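PDB 2GK3: putative cytoplasmic protein from Salmonella typhimurium, which is of unknown function but forms a hexamer and is probably related to class I glutamine amidotransferases. Local coordinates for residues E[110-115]-E[213-218]; E[145-150]-E[218-223]; E[89-94]-E[106-111]; E[120-125]-E[248-253]; E[10-15]-E[55-60]. One frame throughout, in Å; residues are numbered along the deposited sequence.

In the fold
Contact 5 comes first along the chain, then contact 3, and contact 1 begins on the residues where contact 3 ends. Contact 2 is nested inside the loop closed by contact 4. Contact 5 joins strands 12-28 and 55-59. Contact 4 lays helix 242-253 against strand 120-124; its centre is about 12 Å from that of contact 5. Strand 218-223 lies beside strand 120-124 and carries contact 2. Contacts 1 and 2 share G218, and their centres are about 9 Å apart. Helices 107-116 and 242-253 thus meet neighbouring strands of the core, while contact 3, at the start of helix 107-116, leads toward the subunit interfaces of the hexamer.

Contact 1 (E[110-115]-E[213-218]); sequences SIKEYV and GEYQQG
V115 and Y215 meet where helix 107-116 runs beside the turn between strands 207-215 and 218-223. The turn is a type II' beta turn from Y215 to G218, closed by backbone bonds in both directions between its end residues. The tight part of the contact lies at V115 and G218, both buried. Their CA atoms are the nearest pair of the two segments, 4.6 Å apart. V115 O stands 2.9 Å from G218 N. With V115 CG1 anti to the backbone N (chi1 -172°), this methyl is the branch that meets the turn. V115 CG1 lies 4.0 Å from Y215 CB and 3.9 Å from G218 CA. It sits at the edge of the tyrosine ring, near its plane. The valine methyl therefore touches both ends of the turn.

The other side is looser. K112 passes obliquely by Y215 with the carbons of its chain. K112 CD is 3.8 Å from Y215 OH, and K112 CG is 4.1 Å from Y215 CE2. The lysine chain bends at chi3 (88°), and its NZ forms a salt bridge with E109 of the same helix. Y215 and K112 are both partly exposed, and Q216 and Q217 at the tip of the turn are exposed. V147 touches both K112 and Y215. Q217 also makes a backbone hydrogen bond with K116, just past the segment 110-115.

The chemistry is divided accordingly. The side chains meet mainly through carbon atoms, the lysine charge is paired within its own helix, and the two glutamines at the tip of the turn are left to the solvent side.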
# COMPACT_ATOMS: atom_id res chain seq x y z
N SER E 110 11.26 8.58 29.94
CA SER E 110 12.08 7.55 30.61
C SER E 110 13.53 7.69 30.21
O SER E 110 14.42 7.75 31.07
CB SER E 110 11.58 6.14 30.27
OG SER E 110 10.26 5.94 30.74
N ILE E 111 13.75 7.77 28.90
CA ILE E 111 15.10 7.95 28.35
C ILE E 111 15.74 9.24 28.87
O ILE E 111 16.91 9.24 29.25
CB ILE E 111 15.13 7.86 26.80
CG1 ILE E 111 14.81 6.42 26.37
CG2 ILE E 111 16.48 8.32 26.25
CD1 ILE E 111 14.47 6.24 24.88
N LYS E 112 14.95 10.31 28.91
CA LYS E 112 15.41 11.59 29.46
C LYS E 112 15.88 11.46 30.93
O LYS E 112 16.99 11.88 31.26
CB LYS E 112 14.30 12.66 29.34
CG LYS E 112 14.66 14.01 29.95
CD LYS E 112 13.80 15.13 29.41
CE LYS E 112 12.56 15.26 30.23
NZ LYS E 112 11.65 16.31 29.72
N GLU E 113 15.03 10.89 31.78
CA GLU E 113 15.38 10.65 33.19
C GLU E 113 16.60 9.74 33.38
O GLU E 113 17.44 9.97 34.26
CB GLU E 113 14.17 10.10 33.96
CG GLU E 113 12.98 11.08 33.97
CD GLU E 113 13.34 12.49 34.54
OE1 GLU E 113 13.17 13.51 33.82
OE2 GLU E 113 13.79 12.57 35.71
N TYR E 114 16.71 8.72 32.54
CA TYR E 114 17.86 7.84 32.52
C TYR E 114 19.13 8.66 32.24
O TYR E 114 20.16 8.47 32.91
CB TYR E 114 17.62 6.72 31.50
CG TYR E 114 18.87 6.10 30.93
CD1 TYR E 114 19.43 4.95 31.49
CD2 TYR E 114 19.51 6.68 29.82
CE1 TYR E 114 20.60 4.39 30.96
CE2 TYR E 114 20.68 6.13 29.28
CZ TYR E 114 21.21 4.99 29.85
OH TYR E 114 22.36 4.46 29.32
N VAL E 115 19.07 9.59 31.28
CA VAL E 115 20.21 10.49 31.03
C VAL E 115 20.46 11.45 32.21
O VAL E 115 21.59 11.58 32.67
CB VAL E 115 20.16 11.24 29.64
CG1 VAL E 115 21.48 12.00 29.39
CG2 VAL E 115 19.94 10.27 28.48
N GLY E 213 28.19 16.04 24.24
CA GLY E 213 27.70 16.98 25.23
C GLY E 213 27.39 16.35 26.56
O GLY E 213 27.77 15.21 26.84
N GLU E 214 26.68 17.10 27.40
CA GLU E 214 26.25 16.60 28.69
C GLU E 214 24.83 17.03 28.91
O GLU E 214 24.36 18.00 28.31
CB GLU E 214 27.17 17.11 29.80
CG GLU E 214 28.65 16.89 29.48
CD GLU E 214 29.58 17.16 30.65
OE1 GLU E 214 29.10 17.16 31.80
OE2 GLU E 214 30.80 17.36 30.40
N TYR E 215 24.13 16.29 29.75
CA TYR E 215 22.78 16.61 30.14
C TYR E 215 22.56 16.16 31.58
O TYR E 215 22.28 14.96 31.83
CB TYR E 215 21.77 15.96 29.20
CG TYR E 215 20.35 16.38 29.52
CD1 TYR E 215 19.90 17.64 29.19
CD2 TYR E 215 19.49 15.52 30.18
CE1 TYR E 215 18.61 18.04 29.50
CE2 TYR E 215 18.21 15.90 30.48
CZ TYR E 215 17.79 17.17 30.15
OH TYR E 215 16.52 17.55 30.44
N GLN E 216 22.61 17.13 32.50
CA GLN E 216 22.64 16.87 33.95
C GLN E 216 23.76 15.85 34.24
O GLN E 216 24.89 16.09 33.83
CB GLN E 216 21.24 16.54 34.51
CG GLN E 216 20.27 17.79 34.52
CD GLN E 216 18.87 17.53 35.14
OE1 GLN E 216 18.71 16.68 36.04
NE2 GLN E 216 17.86 18.27 34.67
N GLN E 217 23.48 14.73 34.91
CA GLN E 217 24.54 13.73 35.20
C GLN E 217 25.05 12.94 33.97
O GLN E 217 26.19 12.47 33.96
CB GLN E 217 24.11 12.76 36.32
CG GLN E 217 23.97 13.40 37.71
CD GLN E 217 23.30 12.49 38.74
OE1 GLN E 217 22.42 12.92 39.48
NE2 GLN E 217 23.71 11.22 38.79
N GLY E 218 24.21 12.78 32.96
CA GLY E 218 24.55 11.95 31.80
C GLY E 218 25.35 12.62 30.70
O GLY E 218 25.56 13.83 30.71

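Contact 2 (E[145-150]-E[218-223]); sequences AEVLPV and GKTACF
Strand 218-223, which lies between strands 120-124 and 207-215, is covered here by the loop that leads from strand 120-124 to strand 150-151. All the residues that touch are buried. P149 is the main bump of the loop. Its ring lies against T220 and C222, two residues apart on one face of the strand. P149 CD is 3.5 Å from C222 SG, and P149 CG is 3.6 Å from T220 OG1. C222 SG also lies 4.1 Å from V150 CG2, and C222 SG is 4.3 Å from L148 CB. The sulfur is thus set among carbons of three successive loop residues.

V147 adds a polar link. Water 1 donates to V147 O at 2.7 Å and accepts from T220 OG1 at 2.6 Å. T220 OG1 lies between the backbone N and the carbonyl carbon of its own residue (chi1 61°), which places it where it reaches this water. The methyl T220 CG2 lies 3.6 Å from the same carbonyl oxygen, V147 O. R195 grips the loop by hydrogen bonds to A145 O and L148 O. V115 of helix 107-116 touches both V147 and T220.

The contact is therefore mostly apolar, and one water bridges two buried polar atoms, V147 O and T220 OG1, which lie too far apart to bond directly.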
# COMPACT_ATOMS: atom_id res chain seq x y z
N ALA E 145 14.49 16.49 22.32
CA ALA E 145 15.30 17.54 21.69
C ALA E 145 16.25 18.24 22.69
O ALA E 145 17.44 18.39 22.41
CB ALA E 145 14.39 18.56 20.94
N GLU E 146 15.75 18.60 23.87
CA GLU E 146 16.59 19.26 24.90
C GLU E 146 17.72 18.41 25.45
O GLU E 146 18.65 18.94 26.07
CB GLU E 146 15.75 19.76 26.08
CG GLU E 146 14.90 20.97 25.77
CD GLU E 146 15.71 22.24 25.57
OE1 GLU E 146 16.89 22.28 25.99
OE2 GLU E 146 15.17 23.21 24.99
N VAL E 147 17.64 17.09 25.26
CA VAL E 147 18.68 16.19 25.77
C VAL E 147 19.86 16.15 24.80
O VAL E 147 21.00 15.94 25.23
CB VAL E 147 18.13 14.75 26.08
CG1 VAL E 147 19.24 13.80 26.51
CG2 VAL E 147 17.05 14.80 27.16
N LEU E 148 19.61 16.36 23.51
CA LEU E 148 20.66 16.15 22.50
C LEU E 148 21.61 17.34 22.41
O LEU E 148 21.20 18.47 22.67
CB LEU E 148 20.06 15.82 21.11
CG LEU E 148 19.04 14.66 21.10
CD1 LEU E 148 18.39 14.56 19.73
CD2 LEU E 148 19.63 13.28 21.54
N PRO E 149 22.90 17.09 22.08
CA PRO E 149 23.85 18.20 22.03
C PRO E 149 23.84 18.97 20.69
O PRO E 149 24.79 19.71 20.38
CB PRO E 149 25.19 17.50 22.26
CG PRO E 149 25.01 16.19 21.62
CD PRO E 149 23.56 15.81 21.80
N VAL E 150 22.79 18.76 19.90
CA VAL E 150 22.61 19.49 18.63
C VAL E 150 21.21 20.10 18.56
O VAL E 150 20.29 19.67 19.26
CB VAL E 150 22.88 18.58 17.38
CG1 VAL E 150 24.30 18.06 17.37
CG2 VAL E 150 21.85 17.43 17.26
N GLY E 218 24.21 12.78 32.96
CA GLY E 218 24.55 11.95 31.80
C GLY E 218 25.35 12.62 30.70
O GLY E 218 25.56 13.83 30.71
N LYS E 219 25.81 11.82 29.76
CA LYS E 219 26.66 12.27 28.68
C LYS E 219 26.05 11.87 27.36
O LYS E 219 25.39 10.83 27.24
CB LYS E 219 28.06 11.70 28.81
CG LYS E 219 28.93 12.44 29.80
CD LYS E 219 30.33 11.85 29.83
CE LYS E 219 31.36 12.90 30.26
NZ LYS E 219 32.05 13.57 29.08
N THR E 220 26.26 12.70 26.35
CA THR E 220 25.54 12.59 25.12
C THR E 220 26.46 12.64 23.91
O THR E 220 27.57 13.19 23.96
CB THR E 220 24.44 13.67 25.03
OG1 THR E 220 25.03 14.97 25.06
CG2 THR E 220 23.45 13.52 26.20
N ALA E 221 26.00 12.04 22.82
CA ALA E 221 26.75 12.00 21.59
C ALA E 221 25.79 11.91 20.40
O ALA E 221 24.69 11.32 20.49
CB ALA E 221 27.72 10.84 21.58
N CYS E 222 26.19 12.52 19.30
CA CYS E 222 25.40 12.41 18.08
C CYS E 222 26.36 12.13 16.96
O CYS E 222 27.38 12.81 16.84
CB CYS E 222 24.61 13.70 17.81
SG CYS E 222 23.18 13.96 18.88
N PHE E 223 26.06 11.12 16.15
CA PHE E 223 26.81 10.88 14.96
C PHE E 223 25.86 11.13 13.81
O PHE E 223 24.83 10.47 13.72
CB PHE E 223 27.38 9.46 14.92
CG PHE E 223 28.28 9.21 13.74
CD1 PHE E 223 29.62 9.61 13.79
CD2 PHE E 223 27.79 8.62 12.59
CE1 PHE E 223 30.46 9.41 12.70
CE2 PHE E 223 28.63 8.41 11.49
CZ PHE E 223 29.97 8.80 11.54
O HOH W 1 23.43 16.96 25.70

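Contact 3 (E[89-94]-E[106-111])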
# COMPACT_ATOMS: atom_id res chain seq x y z
N ASN E 89 7.89 8.68 16.91
CA ASN E 89 6.54 8.11 16.93
C ASN E 89 6.55 6.70 17.49
O ASN E 89 5.61 6.30 18.18
CB ASN E 89 5.93 8.11 15.53
CG ASN E 89 5.52 9.50 15.03
OD1 ASN E 89 5.25 10.41 15.82
ND2 ASN E 89 5.44 9.65 13.72
N THR E 90 7.61 5.94 17.21
CA THR E 90 7.68 4.55 17.67
C THR E 90 7.71 4.48 19.20
O THR E 90 6.97 3.68 19.79
CB THR E 90 8.84 3.73 17.03
OG1 THR E 90 8.64 3.67 15.62
CG2 THR E 90 8.86 2.28 17.58
N PHE E 91 8.52 5.33 19.82
CA PHE E 91 8.59 5.46 21.27
C PHE E 91 7.32 6.04 21.91
O PHE E 91 6.85 5.54 22.92
CB PHE E 91 9.76 6.34 21.65
CG PHE E 91 11.10 5.73 21.39
CD1 PHE E 91 11.86 6.13 20.30
CD2 PHE E 91 11.61 4.76 22.25
CE1 PHE E 91 13.11 5.59 20.04
CE2 PHE E 91 12.88 4.20 22.00
CZ PHE E 91 13.63 4.63 20.88
N LEU E 92 6.78 7.09 21.31
CA LEU E 92 5.62 7.79 21.83
C LEU E 92 4.30 7.05 21.65
O LEU E 92 3.40 7.17 22.50
CB LEU E 92 5.53 9.19 21.20
CG LEU E 92 6.54 10.21 21.72
CD1 LEU E 92 6.75 11.40 20.79
CD2 LEU E 92 6.15 10.68 23.14
N LEU E 93 4.17 6.31 20.54
CA LEU E 93 2.91 5.70 20.10
C LEU E 93 3.02 4.18 20.04
O LEU E 93 2.73 3.56 19.00
CB LEU E 93 2.51 6.25 18.72
CG LEU E 93 2.40 7.77 18.56
CD1 LEU E 93 2.11 8.15 17.12
CD2 LEU E 93 1.33 8.30 19.52
N GLN E 94 3.47 3.60 21.16
CA GLN E 94 3.45 2.15 21.34
C GLN E 94 2.02 1.61 21.17
O GLN E 94 1.03 2.34 21.30
CB GLN E 94 4.02 1.79 22.71
CG GLN E 94 5.48 2.18 22.92
CD GLN E 94 5.91 2.16 24.40
OE1 GLN E 94 5.52 1.26 25.16
NE2 GLN E 94 6.71 3.13 24.81
N ASN E 106 5.74 7.47 29.36
CA ASN E 106 6.31 8.08 28.17
C ASN E 106 7.77 7.65 27.96
O ASN E 106 8.64 7.98 28.76
CB ASN E 106 6.19 9.60 28.28
CG ASN E 106 6.58 10.33 27.01
OD1 ASN E 106 7.60 10.03 26.39
ND2 ASN E 106 5.78 11.32 26.63
N ALA E 107 8.02 6.90 26.88
CA ALA E 107 9.34 6.25 26.68
C ALA E 107 10.45 7.28 26.56
O ALA E 107 11.60 7.05 26.96
CB ALA E 107 9.32 5.34 25.47
N LEU E 108 10.10 8.43 25.99
CA LEU E 108 11.10 9.48 25.77
C LEU E 108 11.38 10.23 27.09
O LEU E 108 12.53 10.64 27.33
CB LEU E 108 10.67 10.41 24.64
CG LEU E 108 10.59 9.84 23.20
CD1 LEU E 108 10.24 10.97 22.23
CD2 LEU E 108 11.90 9.17 22.76
N GLU E 109 10.35 10.38 27.93
CA GLU E 109 10.57 10.85 29.31
C GLU E 109 11.50 9.89 30.07
O GLU E 109 12.46 10.33 30.70
CB GLU E 109 9.28 11.09 30.09
CG GLU E 109 8.38 12.18 29.50
CD GLU E 109 8.84 13.62 29.77
OE1 GLU E 109 9.85 13.86 30.44
OE2 GLU E 109 8.16 14.56 29.30
N SER E 110 11.26 8.58 29.94
CA SER E 110 12.08 7.55 30.61
C SER E 110 13.53 7.69 30.21
O SER E 110 14.42 7.75 31.07
CB SER E 110 11.58 6.14 30.27
OG SER E 110 10.26 5.94 30.74
N ILE E 111 13.75 7.77 28.90
CA ILE E 111 15.10 7.95 28.35
C ILE E 111 15.74 9.24 28.87
O ILE E 111 16.91 9.24 29.25
CB ILE E 111 15.13 7.86 26.80
CG1 ILE E 111 14.81 6.42 26.37
CG2 ILE E 111 16.48 8.32 26.25
CD1 ILE E 111 14.47 6.24 24.88
O HOH W 2 5.51 5.98 25.23
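The F91 ring has A107 CB at its edge, near the ring plane, with F91 CD2 the ring atom that meets it at 4.0 Å. L108 CD2 and I111 CD1 approach the ring obliquely. L108 CD2 lies 3.7 Å from F91 CB and also touches CG and CD1. I111 CD1 reaches F91 CE2 at 3.9 Å. The L108 and I111 side chains each cross F91 at about a right angle. With F91 CG anti to its carbonyl carbon (chi1 -69°), the ring is put against helix 107-116.

The second flat group is the N106 amide. L92 CD2 meets it at 3.6 Å from both N106 ND2 and N106 OD1, while L92 CD1 packs on L108 CD1. N106 is the N-cap of helix 107-116. Its OD1 accepts from two backbone donors. L108 N lies in the carbonyl plane, and E109 N stands above it, 52° out of plane. These two bonds, with the bond from N106 ND2 to E163 of the second subunit, fix the amide's rotation. A third subunit also reaches this region, where T90 OG1 bonds the backbone of its Y30.

The third flat group is the Q94 amide. Q94 NE2 donates to F91 O at 3.1 Å, and the acceptor lies near the amide plane. Q94 NE2 is also 3.5 Å from A107 CB. Water 2 donates to F91 O at 2.7 Å and accepts from A107 N, so it bridges the two backbones.

The end of helix 88-92 is thus joined to the start of helix 107-116, and V64 of helix 61-67 also touches F91.

Contact 4 (E[120-125]-E[248-253])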
# COMPACT_ATOMS: atom_id res chain seq x y z
N GLY E 120 24.23 7.30 29.50
CA GLY E 120 24.66 7.85 28.21
C GLY E 120 23.66 7.62 27.07
O GLY E 120 22.91 6.61 27.04
N LEU E 121 23.67 8.54 26.12
CA LEU E 121 22.77 8.48 24.97
C LEU E 121 23.54 8.80 23.70
O LEU E 121 24.20 9.85 23.61
CB LEU E 121 21.60 9.47 25.14
CG LEU E 121 20.53 9.55 24.04
CD1 LEU E 121 19.91 8.19 23.85
CD2 LEU E 121 19.43 10.61 24.34
N LEU E 122 23.48 7.88 22.74
CA LEU E 122 24.02 8.15 21.42
C LEU E 122 22.90 8.02 20.39
O LEU E 122 22.17 7.03 20.39
CB LEU E 122 25.19 7.20 21.08
CG LEU E 122 25.57 7.05 19.59
CD1 LEU E 122 26.24 8.33 18.97
CD2 LEU E 122 26.44 5.80 19.36
N MSE E 123 22.74 9.05 19.56
CA MSE E 123 21.88 8.96 18.40
C MSE E 123 22.75 8.87 17.15
O MSE E 123 23.72 9.63 17.01
CB MSE E 123 20.91 10.15 18.30
CG MSE E 123 19.92 10.04 17.08
SE MSE E 123 18.38 11.19 17.17
CE MSE E 123 17.26 10.21 18.44
N ILE E 124 22.39 7.95 16.25
CA ILE E 124 23.09 7.77 14.98
C ILE E 124 22.17 8.23 13.87
O ILE E 124 20.97 7.90 13.87
CB ILE E 124 23.52 6.29 14.78
CG1 ILE E 124 24.52 5.87 15.86
CG2 ILE E 124 24.06 6.05 13.34
CD1 ILE E 124 24.92 4.36 15.83
N GLY E 125 22.71 9.00 12.93
CA GLY E 125 21.92 9.58 11.85
C GLY E 125 21.33 8.62 10.83
O GLY E 125 21.79 7.48 10.69
N ASN E 248 34.99 3.57 21.31
CA ASN E 248 35.47 4.76 22.03
C ASN E 248 34.36 5.74 22.37
O ASN E 248 34.35 6.28 23.47
CB ASN E 248 36.57 5.53 21.27
CG ASN E 248 37.83 4.72 21.05
OD1 ASN E 248 38.05 3.67 21.67
ND2 ASN E 248 38.68 5.22 20.16
N THR E 249 33.42 5.96 21.44
CA THR E 249 32.36 6.94 21.74
C THR E 249 31.38 6.40 22.77
O THR E 249 30.92 7.13 23.67
CB THR E 249 31.65 7.58 20.49
OG1 THR E 249 30.32 7.12 20.39
CG2 THR E 249 32.37 7.34 19.21
N LEU E 250 31.09 5.10 22.68
CA LEU E 250 30.28 4.44 23.72
C LEU E 250 30.93 4.59 25.09
O LEU E 250 30.28 4.99 26.05
CB LEU E 250 30.08 2.96 23.38
CG LEU E 250 29.06 2.77 22.27
CD1 LEU E 250 28.81 1.29 22.01
CD2 LEU E 250 27.77 3.52 22.65
N GLN E 251 32.23 4.33 25.14
CA GLN E 251 33.03 4.37 26.35
C GLN E 251 33.18 5.81 26.89
O GLN E 251 33.19 6.04 28.11
CB GLN E 251 34.41 3.78 26.04
CG GLN E 251 34.95 2.85 27.12
CD GLN E 251 34.91 1.40 26.72
OE1 GLN E 251 35.20 1.05 25.57
NE2 GLN E 251 34.58 0.53 27.67
N PHE E 252 33.30 6.77 25.98
CA PHE E 252 33.42 8.18 26.38
C PHE E 252 32.21 8.70 27.17
O PHE E 252 32.36 9.42 28.16
CB PHE E 252 33.69 9.07 25.16
CG PHE E 252 34.18 10.45 25.52
CD1 PHE E 252 35.51 10.66 25.91
CD2 PHE E 252 33.31 11.54 25.50
CE1 PHE E 252 35.96 11.92 26.26
CE2 PHE E 252 33.74 12.81 25.85
CZ PHE E 252 35.08 13.00 26.24
N ILE E 253 31.01 8.30 26.73
CA ILE E 253 29.76 8.81 27.29
C ILE E 253 29.10 7.85 28.32
O ILE E 253 28.05 8.16 28.89
CB ILE E 253 28.76 9.20 26.14
CG1 ILE E 253 28.14 7.96 25.49
CG2 ILE E 253 29.46 10.05 25.06
CD1 ILE E 253 27.08 8.26 24.42
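This is helix-on-sheet packing in the buried core, where helix 242-253 lies over strand 120-124. The short axes approach to 8.4 Å and run roughly antiparallel, at 146°. I253 carries most of the contact. I253 CD1 lies 3.4 Å from L121 O and 4.0 Å from L122 CB. The methyl therefore sits on the strand backbone as well as beside a side chain. I253 CG1 lies between its backbone N and carbonyl carbon (chi1 75°), and the chain from there carries CD1 to the strand.

L122 points toward the helix from the strand. L122 CD2 meets L250 CD2 at 4.2 Å and T249 OG1 at the same distance. T249 OG1 is buried here and has no polar partner in the model. G120 comes close with its backbone: G120 CA makes a CH...O contact of 3.5 Å with I253 O.

Strands 80-84 and 218-223 lie on the two sides of strand 120-124 in the sheet. Strand 80-84 places V80 and V82 against L250, and V82 against L122 as well. Strand 218-223 places K219 and A221 against I253. The helix thus covers three neighbouring strands at once.

Contact 5 (E[10-15]-E[55-60]); sequences KLKVLF and DIDYMP
L11 O, V13 O and F15 O alternate with D55 O and D57 O as acceptors where strands 12-28 and 55-59 pair as parallel neighbours in the beta-sheet core. L11 lies just before the first strand. The pairs are K12 with D55, V13 with I56, L14 with D57 and F15 with Y58. The five backbone bonds include V13 N to D55 O at 2.9 Å and F15 N to D57 O at 2.8 Å.

Paired side chains pack against each other across the strands. On one face V13 and I56 run alongside each other, and the tip I56 CD1 rests 4.1 Å from V13 CB. The other branch, I56 CG2, meets F15 CB. The F15 and Y58 rings pass obliquely, with F15 CD2 3.9 Å from Y58 CE1. L45, L46 and L49 of helix 43-51 cover this face.

On the other face, L14 CD2 is the bump. L14 CD2 fills the hollow between D57 O, 3.5 Å away, and M59 CB, 3.9 Å away. M59 is a selenomethionine. K12 and D55 extend in a common direction. The K12 chain is bent at chi3 and chi4 (chi4 -52°), which places NZ near both carboxylates. Its salt bridges to D55 and D57 are both long. D57 OD2 also makes a hydrogen bond with the hydroxyl of Y78. Water 3 takes up the ammonium group more firmly, accepting from K12 NZ at 2.7 Å.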
# COMPACT_ATOMS: atom_id res chain seq x y z
N LYS E 10 33.58 -2.13 31.57
CA LYS E 10 32.75 -3.23 31.07
C LYS E 10 31.31 -2.77 30.78
O LYS E 10 30.48 -2.69 31.69
CB LYS E 10 32.78 -4.43 32.03
CG LYS E 10 34.16 -5.11 32.11
N LEU E 11 31.03 -2.48 29.50
CA LEU E 11 29.82 -1.74 29.10
C LEU E 11 28.62 -2.58 28.76
O LEU E 11 28.69 -3.46 27.90
CB LEU E 11 30.08 -0.85 27.89
CG LEU E 11 31.28 0.07 27.76
CD1 LEU E 11 31.15 0.80 26.43
CD2 LEU E 11 31.40 1.05 28.94
N LYS E 12 27.51 -2.26 29.41
CA LYS E 12 26.22 -2.81 29.05
C LYS E 12 25.48 -1.74 28.27
O LYS E 12 25.16 -0.67 28.81
CB LYS E 12 25.45 -3.20 30.31
CG LYS E 12 24.36 -4.21 30.06
CD LYS E 12 23.48 -4.39 31.29
CE LYS E 12 23.02 -5.85 31.43
NZ LYS E 12 22.38 -6.41 30.18
N VAL E 13 25.24 -2.00 26.99
CA VAL E 13 24.62 -1.01 26.09
C VAL E 13 23.32 -1.54 25.48
O VAL E 13 23.28 -2.67 25.00
CB VAL E 13 25.60 -0.58 24.97
CG1 VAL E 13 24.91 0.34 23.93
CG2 VAL E 13 26.83 0.09 25.57
N LEU E 14 22.26 -0.73 25.50
CA LEU E 14 21.00 -1.03 24.83
C LEU E 14 21.02 -0.39 23.45
O LEU E 14 21.12 0.82 23.33
CB LEU E 14 19.83 -0.47 25.65
CG LEU E 14 18.42 -1.10 25.63
CD1 LEU E 14 17.39 -0.00 25.70
CD2 LEU E 14 18.13 -2.01 24.44
N PHE E 15 20.96 -1.19 22.40
CA PHE E 15 20.97 -0.65 21.04
C PHE E 15 19.56 -0.74 20.45
O PHE E 15 19.04 -1.83 20.24
CB PHE E 15 21.99 -1.40 20.17
CG PHE E 15 22.24 -0.75 18.82
CD1 PHE E 15 23.42 -0.07 18.56
CD2 PHE E 15 21.28 -0.84 17.80
CE1 PHE E 15 23.64 0.52 17.32
CE2 PHE E 15 21.49 -0.25 16.57
CZ PHE E 15 22.66 0.43 16.32
N ASP E 55 28.76 -5.62 26.02
CA ASP E 55 27.58 -6.42 26.30
C ASP E 55 26.33 -5.72 25.72
O ASP E 55 25.80 -4.80 26.33
CB ASP E 55 27.48 -6.62 27.83
CG ASP E 55 26.26 -7.43 28.27
OD1 ASP E 55 25.55 -8.04 27.43
OD2 ASP E 55 26.00 -7.44 29.50
N ILE E 56 25.87 -6.17 24.55
CA ILE E 56 24.74 -5.51 23.85
C ILE E 56 23.38 -6.21 24.03
O ILE E 56 23.29 -7.43 23.88
CB ILE E 56 24.99 -5.41 22.32
CG1 ILE E 56 26.19 -4.52 22.00
CG2 ILE E 56 23.74 -4.92 21.60
CD1 ILE E 56 25.84 -3.06 21.72
N ASP E 57 22.33 -5.45 24.35
CA ASP E 57 20.96 -5.88 24.10
C ASP E 57 20.44 -5.19 22.85
O ASP E 57 20.47 -3.96 22.74
CB ASP E 57 20.05 -5.53 25.28
CG ASP E 57 20.28 -6.44 26.48
OD1 ASP E 57 21.13 -7.35 26.41
OD2 ASP E 57 19.60 -6.22 27.50
N TYR E 58 19.97 -5.98 21.90
CA TYR E 58 19.41 -5.45 20.68
C TYR E 58 17.89 -5.38 20.75
O TYR E 58 17.21 -6.38 21.01
CB TYR E 58 19.85 -6.26 19.47
CG TYR E 58 19.35 -5.68 18.18
CD1 TYR E 58 19.45 -4.30 17.93
CD2 TYR E 58 18.79 -6.48 17.20
CE1 TYR E 58 18.98 -3.75 16.74
CE2 TYR E 58 18.34 -5.94 16.00
CZ TYR E 58 18.44 -4.57 15.79
OH TYR E 58 17.98 -4.02 14.61
N MSE E 59 17.36 -4.19 20.50
CA MSE E 59 15.93 -3.98 20.51
C MSE E 59 15.49 -3.39 19.18
O MSE E 59 15.54 -2.17 18.99
CB MSE E 59 15.53 -3.09 21.68
CG MSE E 59 14.02 -2.94 21.85
SE MSE E 59 13.52 -1.75 23.29
CE MSE E 59 14.03 -2.87 24.81
N PRO E 60 15.06 -4.26 18.24
CA PRO E 60 14.54 -3.76 16.96
C PRO E 60 13.33 -2.85 17.20
O PRO E 60 12.68 -2.96 18.24
CB PRO E 60 14.11 -5.02 16.23
CG PRO E 60 14.77 -6.17 16.94
CD PRO E 60 15.04 -5.73 18.33
O HOH W 3 22.81 -5.41 27.72